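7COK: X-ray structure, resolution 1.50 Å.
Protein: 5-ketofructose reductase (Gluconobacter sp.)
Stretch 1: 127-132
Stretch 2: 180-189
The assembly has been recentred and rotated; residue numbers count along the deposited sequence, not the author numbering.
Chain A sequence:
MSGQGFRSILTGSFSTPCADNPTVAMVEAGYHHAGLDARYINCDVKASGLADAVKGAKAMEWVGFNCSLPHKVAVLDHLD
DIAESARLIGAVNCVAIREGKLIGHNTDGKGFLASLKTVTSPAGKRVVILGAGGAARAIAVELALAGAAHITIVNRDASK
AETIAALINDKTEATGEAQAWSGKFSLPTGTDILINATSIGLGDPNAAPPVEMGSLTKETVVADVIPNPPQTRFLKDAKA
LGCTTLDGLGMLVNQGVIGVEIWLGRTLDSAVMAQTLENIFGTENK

Stretch 1, residues 127-132: VVILGA
Stretch 2 180-189: AWSGKFSLPT

Val-127 to Leu-130 form the end of an extended strand, phi -85 to -123° and psi 117 to 140°, so side chains alternate: Val-128 and Leu-130 point toward the second stretch, while Val-127 and Ile-129 are out of its reach. The second stretch has no regular helix or strand across the contact and runs roughly opposite to the strand, Leu-187 CA lying 7.5 Å from Val-128 CA and Trp-181 CA 8.6 Å from Leu-130 CA. Its phi is -53 to -138° and psi 109 to 148°, except at Gly-183 (69/-160°). No hydrogen bond joins them; apolar shape does the work, burying 256 Å² in all. Val-128, Leu-130 and Trp-181 are buried, Phe-185 partly exposed, Pro-188 exposed.

Val-128 (chi1 t) offers two methyl knobs. Its CG1 rests 3.8 Å from Phe-185 CE2, and its CG2 sits 4.1 Å from Pro-188 CD, against the groove where ring and proline meet. Phe-185 (t, chi2 71°) points toward the strand and also meets Leu-130, whose CD2 is 4.3 Å from Phe-185 CD2. Leu-130 (m, t) packs into the corner formed by two aromatics: its CD2 lies over one face of the Trp-181 indole, and its CB is 3.7 Å from Trp-181 CH2. Trp-181 (t, chi2 -19°) reaches far enough for CZ3 to come 4.0 Å from Gly-131 N. Gly-131, at phi 103° and psi 155°, suits its place after the strand because a CB would jam against the preceding carbonyl O. Leu-187 (m, p) starts sideways, its end coming nearer.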

# COMPACT_ATOMS: atom_id res chain seq x y z
N VAL A 127 39.43 -12.89 -3.94
CA VAL A 127 38.31 -13.01 -3.02
C VAL A 127 37.97 -14.48 -2.74
O VAL A 127 38.00 -15.31 -3.67
CB VAL A 127 37.03 -12.38 -3.62
CG1 VAL A 127 35.87 -12.42 -2.63
CG2 VAL A 127 37.26 -10.94 -4.08
N VAL A 128 37.64 -14.79 -1.49
CA VAL A 128 37.10 -16.09 -1.09
C VAL A 128 35.68 -15.92 -0.57
O VAL A 128 35.46 -15.11 0.35
CB VAL A 128 37.96 -16.79 -0.01
CG1 VAL A 128 37.26 -18.04 0.52
CG2 VAL A 128 39.30 -17.20 -0.59
N ILE A 129 34.74 -16.70 -1.12
CA ILE A 129 33.36 -16.69 -0.67
C ILE A 129 33.06 -18.05 -0.07
O ILE A 129 33.20 -19.09 -0.74
CB ILE A 129 32.37 -16.43 -1.83
CG1 ILE A 129 32.74 -15.13 -2.55
CG2 ILE A 129 30.92 -16.50 -1.32
CD1 ILE A 129 31.80 -14.81 -3.71
N LEU A 130 32.69 -18.06 1.21
CA LEU A 130 32.24 -19.27 1.88
C LEU A 130 30.76 -19.47 1.64
O LEU A 130 29.94 -18.69 2.11
CB LEU A 130 32.50 -19.23 3.40
CG LEU A 130 33.89 -18.77 3.81
CD1 LEU A 130 33.88 -18.39 5.28
CD2 LEU A 130 34.97 -19.79 3.45
N GLY A 131 30.43 -20.58 0.97
CA GLY A 131 29.05 -20.94 0.66
C GLY A 131 28.70 -20.66 -0.79
O GLY A 131 29.33 -19.81 -1.42
N ALA A 132 27.71 -21.38 -1.31
CA ALA A 132 27.30 -21.29 -2.71
C ALA A 132 25.80 -20.95 -2.99
O ALA A 132 25.29 -21.23 -4.09
CB ALA A 132 27.70 -22.57 -3.44
N ALA A 180 36.08 -27.68 -2.73
CA ALA A 180 35.28 -28.43 -1.77
C ALA A 180 35.71 -28.01 -0.38
O ALA A 180 36.91 -27.76 -0.14
CB ALA A 180 35.48 -29.93 -1.96
N TRP A 181 34.73 -27.91 0.51
CA TRP A 181 34.96 -27.48 1.89
C TRP A 181 35.06 -28.73 2.76
O TRP A 181 34.09 -29.48 2.89
CB TRP A 181 33.78 -26.63 2.35
CG TRP A 181 34.06 -25.75 3.53
CD1 TRP A 181 35.07 -25.86 4.44
CD2 TRP A 181 33.26 -24.65 3.93
NE1 TRP A 181 34.97 -24.86 5.37
CE2 TRP A 181 33.86 -24.11 5.09
CE3 TRP A 181 32.11 -24.04 3.41
CZ2 TRP A 181 33.34 -22.98 5.74
CZ3 TRP A 181 31.59 -22.92 4.06
CH2 TRP A 181 32.20 -22.40 5.22
N SER A 182 36.25 -28.95 3.31
CA SER A 182 36.50 -30.07 4.22
C SER A 182 37.37 -29.56 5.37
O SER A 182 38.53 -29.16 5.16
CB SER A 182 37.18 -31.21 3.47
OG SER A 182 37.36 -32.33 4.32
N GLY A 183 36.80 -29.57 6.57
CA GLY A 183 37.44 -29.03 7.76
C GLY A 183 37.56 -27.52 7.71
O GLY A 183 36.82 -26.85 6.96
N LYS A 184 38.47 -27.00 8.52
CA LYS A 184 38.79 -25.58 8.60
C LYS A 184 39.46 -25.14 7.30
O LYS A 184 40.62 -25.52 7.01
CB LYS A 184 39.74 -25.32 9.77
N PHE A 185 38.72 -24.35 6.51
CA PHE A 185 39.22 -23.85 5.24
C PHE A 185 40.38 -22.89 5.46
O PHE A 185 40.30 -21.94 6.23
CB PHE A 185 38.14 -23.22 4.35
CG PHE A 185 38.66 -22.81 3.00
CD1 PHE A 185 38.99 -23.78 2.03
CD2 PHE A 185 38.87 -21.46 2.70
CE1 PHE A 185 39.49 -23.40 0.79
CE2 PHE A 185 39.36 -21.08 1.47
CZ PHE A 185 39.69 -22.04 0.51
N SER A 186 41.47 -23.20 4.77
CA SER A 186 42.66 -22.38 4.84
C SER A 186 42.67 -21.45 3.64
O SER A 186 42.74 -21.90 2.51
CB SER A 186 43.89 -23.28 4.83
OG SER A 186 43.77 -24.27 5.84
N LEU A 187 42.60 -20.15 3.90
CA LEU A 187 42.68 -19.16 2.83
C LEU A 187 43.96 -19.27 2.00
O LEU A 187 45.05 -19.25 2.58
CB LEU A 187 42.55 -17.77 3.41
CG LEU A 187 41.16 -17.25 3.76
CD1 LEU A 187 40.34 -18.10 4.75
CD2 LEU A 187 41.36 -15.85 4.33
N PRO A 188 43.83 -19.38 0.65
CA PRO A 188 45.07 -19.39 -0.14
C PRO A 188 45.82 -18.10 0.07
O PRO A 188 45.20 -17.05 0.32
CB PRO A 188 44.59 -19.50 -1.60
CG PRO A 188 43.14 -19.23 -1.59
CD PRO A 188 42.62 -19.49 -0.20
N THR A 189 47.14 -18.19 0.02
CA THR A 189 47.97 -17.01 0.14
C THR A 189 47.53 -15.92 -0.86
O THR A 189 47.07 -16.23 -1.96
CB THR A 189 49.47 -17.38 0.05
OG1 THR A 189 50.24 -16.33 0.62
CG2 THR A 189 49.92 -17.68 -1.38